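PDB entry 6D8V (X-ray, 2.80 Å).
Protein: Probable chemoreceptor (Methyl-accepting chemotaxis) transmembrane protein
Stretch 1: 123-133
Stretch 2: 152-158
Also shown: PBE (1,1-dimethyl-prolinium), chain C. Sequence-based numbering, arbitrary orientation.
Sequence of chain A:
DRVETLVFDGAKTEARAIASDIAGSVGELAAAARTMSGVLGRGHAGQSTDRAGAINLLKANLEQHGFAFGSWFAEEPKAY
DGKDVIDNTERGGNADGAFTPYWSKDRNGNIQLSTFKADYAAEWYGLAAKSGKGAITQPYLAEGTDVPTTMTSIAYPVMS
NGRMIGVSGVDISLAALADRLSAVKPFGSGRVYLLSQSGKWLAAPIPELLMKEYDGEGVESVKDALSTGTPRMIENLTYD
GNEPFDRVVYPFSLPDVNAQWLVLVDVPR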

# COMPACT_ATOMS: atom_id res chain seq x y z
N GLU A 123 -5.33 1.15 11.13
CA GLU A 123 -5.84 1.60 9.84
C GLU A 123 -6.18 0.42 8.94
O GLU A 123 -7.22 0.42 8.27
N TRP A 124 -5.31 -0.60 8.89
CA TRP A 124 -5.49 -1.67 7.92
C TRP A 124 -6.76 -2.47 8.17
O TRP A 124 -7.27 -3.11 7.24
N TYR A 125 -7.29 -2.44 9.39
CA TYR A 125 -8.58 -3.06 9.69
C TYR A 125 -9.71 -2.05 9.78
O TYR A 125 -10.79 -2.28 9.21
N GLY A 126 -9.49 -0.92 10.46
CA GLY A 126 -10.58 0.01 10.70
C GLY A 126 -11.13 0.64 9.44
O GLY A 126 -12.35 0.72 9.25
N LEU A 127 -10.25 1.10 8.55
CA LEU A 127 -10.69 1.83 7.36
C LEU A 127 -11.69 1.02 6.55
O LEU A 127 -12.81 1.47 6.28
N ALA A 128 -11.31 -0.20 6.16
CA ALA A 128 -12.19 -1.04 5.36
C ALA A 128 -13.45 -1.44 6.14
O ALA A 128 -14.53 -1.52 5.55
N ALA A 129 -13.33 -1.68 7.44
CA ALA A 129 -14.49 -2.12 8.22
C ALA A 129 -15.48 -0.98 8.46
O ALA A 129 -16.69 -1.23 8.49
N LYS A 130 -14.99 0.25 8.63
CA LYS A 130 -15.90 1.36 8.90
C LYS A 130 -16.62 1.84 7.64
O LYS A 130 -17.77 2.29 7.73
N SER A 131 -15.97 1.76 6.48
CA SER A 131 -16.56 2.22 5.23
C SER A 131 -17.28 1.12 4.46
O SER A 131 -18.04 1.44 3.54
N GLY A 132 -17.04 -0.14 4.80
CA GLY A 132 -17.65 -1.24 4.07
C GLY A 132 -17.11 -1.39 2.66
O GLY A 132 -17.54 -2.27 1.91
N LYS A 133 -16.17 -0.53 2.29
CA LYS A 133 -15.58 -0.53 0.96
C LYS A 133 -14.08 -0.74 1.08
O LYS A 133 -13.48 -0.50 2.13
N THR A 152 2.41 -0.49 2.66
CA THR A 152 1.03 -0.03 2.61
C THR A 152 0.13 -1.22 2.32
O THR A 152 0.52 -2.15 1.61
N SER A 153 -1.10 -1.19 2.85
CA SER A 153 -1.99 -2.34 2.78
C SER A 153 -3.31 -1.98 2.11
O SER A 153 -3.95 -0.99 2.46
N ILE A 154 -3.71 -2.82 1.16
CA ILE A 154 -5.01 -2.73 0.50
C ILE A 154 -5.90 -3.79 1.15
O ILE A 154 -5.62 -4.99 1.07
N ALA A 155 -6.96 -3.35 1.81
CA ALA A 155 -7.80 -4.24 2.59
C ALA A 155 -9.25 -4.10 2.16
O ALA A 155 -9.71 -3.01 1.80
N TYR A 156 -9.97 -5.22 2.21
CA TYR A 156 -11.36 -5.33 1.83
C TYR A 156 -12.14 -6.05 2.91
O TYR A 156 -11.60 -6.94 3.58
N PRO A 157 -13.40 -5.70 3.11
CA PRO A 157 -14.24 -6.45 4.05
C PRO A 157 -14.57 -7.82 3.50
O PRO A 157 -14.86 -7.98 2.31
N VAL A 158 -14.50 -8.82 4.37
CA VAL A 158 -14.90 -10.19 4.05
C VAL A 158 -16.31 -10.39 4.58
O VAL A 158 -16.56 -10.23 5.78

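The helix spanning 123-131 lies across the strand 152-158 at an angle of 48° between their N-to-C directions, and the two axes approach to 7.2 Å. At this separation the side chains in contact across the interface include Ala128 on the helix and Ser153, Ala155 and Pro157 on the strand. These three alternate residues direct their CA-to-CB bonds toward the helix, as the pleat of the strand requires, whereas the CA-to-CB bond of Ile154 (chi1 m, chi2 t) points away and its side chain does not reach the helix.

Ala128 is the centre of the helical side. Its CA-to-CB bond points toward the strand, and Ala128 CB rests 3.6 Å from Ala155 O, 4.2 Å from Ala155 CB and 4.1 Å from Pro157 CD, so a single methyl group touches both the strand backbone and two apolar side chains. Ala155 is matched in turn to the helix backbone one turn earlier, where Ala155 CB lies 3.3 Å from Trp124 O. This is a tight van der Waals contact, and no hydrogen bond links the two stretches anywhere along the interface.

Pro157 has the largest area covered by the opposing stretch. Its ring, in the C-gamma exo pucker, sits at the C-terminal end of the helix, with Pro157 CG 3.4 Å from Ala128 O and 3.6 Å from Gly132 O. The ring thus packs against carbonyl groups as well as against the Ala128 methyl. Beyond it, Lys133 contributes through its backbone, Lys133 C being 4.1 Å from Pro157 CD; its CA-to-CB bond points away, and the side chain is extended (m, t, t, t) and exposed.

The helix ends beside this proline. Gly132 leaves helical geometry with a positive phi of 69°, a conformation that favours glycine, and Gly132 N makes a weak hydrogen bond to Ala128 O at 3.0 Å. Ser131 adopts the p rotamer (chi1 73°), which places Ser131 OG where it accepts a hydrogen bond from Lys133 N at 3.2 Å, with an angle of 158°, tying the residue after the turn back to the last turn of the helix.

At the other end, Trp124 CB and Ser153 CB meet 4.3 Å apart. The CA-to-CB bond of Trp124 runs sideways, and the p rotamer (chi1 51°, chi2 -94°) carries the indole away from the strand to the bound 1,1-dimethyl-prolinium. PBE CG lies over one face of the indole, 3.3 Å from Trp124 CD2, so the Trp124 side chain meets the strand at CB and the ligand at the ring. Ser153, in the m rotamer, has its OG hydrogen-bonded elsewhere in the structure.

The CA-to-CB bond of Tyr156 (chi1 -90°, chi2 89°) points away, although the end of its side chain comes nearer to the helix stretch; its contact with Ala128 is made by the backbone, Tyr156 N being 4.2 Å from Ala128 CB.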

# COMPACT_ATOMS: atom_id res chain seq x y z
CB GLU A 123 -4.83 2.52 9.18
CG GLU A 123 -5.30 3.95 9.06
CD GLU A 123 -4.42 4.75 8.14
OE1 GLU A 123 -3.27 4.33 7.91
OE2 GLU A 123 -4.89 5.80 7.64
CB TRP A 124 -4.28 -2.60 7.94
CG TRP A 124 -3.93 -3.07 9.31
CD1 TRP A 124 -3.03 -2.51 10.17
CD2 TRP A 124 -4.50 -4.18 10.01
NE1 TRP A 124 -2.99 -3.22 11.35
CE2 TRP A 124 -3.89 -4.25 11.27
CE3 TRP A 124 -5.47 -5.14 9.67
CZ2 TRP A 124 -4.21 -5.23 12.21
CZ3 TRP A 124 -5.79 -6.12 10.60
CH2 TRP A 124 -5.16 -6.15 11.85
CB TYR A 125 -8.50 -3.84 11.01
CG TYR A 125 -9.60 -4.87 11.16
CD1 TYR A 125 -10.87 -4.50 11.57
CD2 TYR A 125 -9.36 -6.21 10.87
CE1 TYR A 125 -11.88 -5.45 11.70
CE2 TYR A 125 -10.36 -7.16 11.00
CZ TYR A 125 -11.62 -6.77 11.41
OH TYR A 125 -12.61 -7.72 11.54
CB LEU A 127 -9.48 2.20 6.50
CG LEU A 127 -8.49 3.23 7.05
CD1 LEU A 127 -7.41 3.52 6.03
CD2 LEU A 127 -9.21 4.51 7.44
CB ALA A 128 -11.45 -2.29 4.89
CB ALA A 129 -14.04 -2.73 9.55
CB LYS A 130 -15.14 2.51 9.56
CG LYS A 130 -16.02 3.67 10.09
CD LYS A 130 -16.65 3.38 11.46
CE LYS A 130 -17.30 4.65 12.04
NZ LYS A 130 -17.84 4.50 13.44
CB SER A 131 -15.48 2.84 4.32
OG SER A 131 -14.63 1.85 3.77
CB LYS A 133 -15.90 0.77 0.22
CG LYS A 133 -17.38 1.13 0.17
CD LYS A 133 -17.63 2.42 -0.62
CE LYS A 133 -19.10 2.82 -0.63
NZ LYS A 133 -19.34 4.12 -1.34
CB THR A 152 0.84 1.04 1.52
OG1 THR A 152 -0.48 1.57 1.60
CG2 THR A 152 1.05 0.43 0.15
CB SER A 153 -2.23 -2.92 4.16
OG SER A 153 -1.08 -3.59 4.63
CB ILE A 154 -4.88 -2.93 -1.01
CG1 ILE A 154 -4.05 -1.79 -1.60
CG2 ILE A 154 -6.24 -2.98 -1.68
CD1 ILE A 154 -3.78 -1.93 -3.07
CB ALA A 155 -7.68 -3.97 4.10
CB TYR A 156 -11.52 -6.08 0.50
CG TYR A 156 -11.50 -5.19 -0.72
CD1 TYR A 156 -10.30 -4.88 -1.35
CD2 TYR A 156 -12.67 -4.64 -1.23
CE1 TYR A 156 -10.28 -4.06 -2.47
CE2 TYR A 156 -12.65 -3.82 -2.34
CZ TYR A 156 -11.45 -3.53 -2.95
OH TYR A 156 -11.42 -2.70 -4.05
CB PRO A 157 -15.50 -5.58 4.19
CG PRO A 157 -15.12 -4.24 3.64
CD PRO A 157 -14.08 -4.50 2.59
CB VAL A 158 -13.93 -11.22 4.63
CG1 VAL A 158 -14.42 -12.63 4.36
CG2 VAL A 158 -12.54 -11.03 4.06
N PBE C . -0.15 -7.29 8.28
CD PBE C . -1.33 -6.90 7.87
CA PBE C . 0.17 -6.23 9.32
CB PBE C . -1.21 -6.12 10.09
CG PBE C . -2.09 -6.35 9.22
CE PBE C . -0.23 -8.64 8.86
CF PBE C . 0.82 -7.24 7.17
C PBE C . 1.26 -6.51 10.23
O PBE C . 1.36 -5.86 11.30
OXT PBE C . 2.13 -7.38 9.95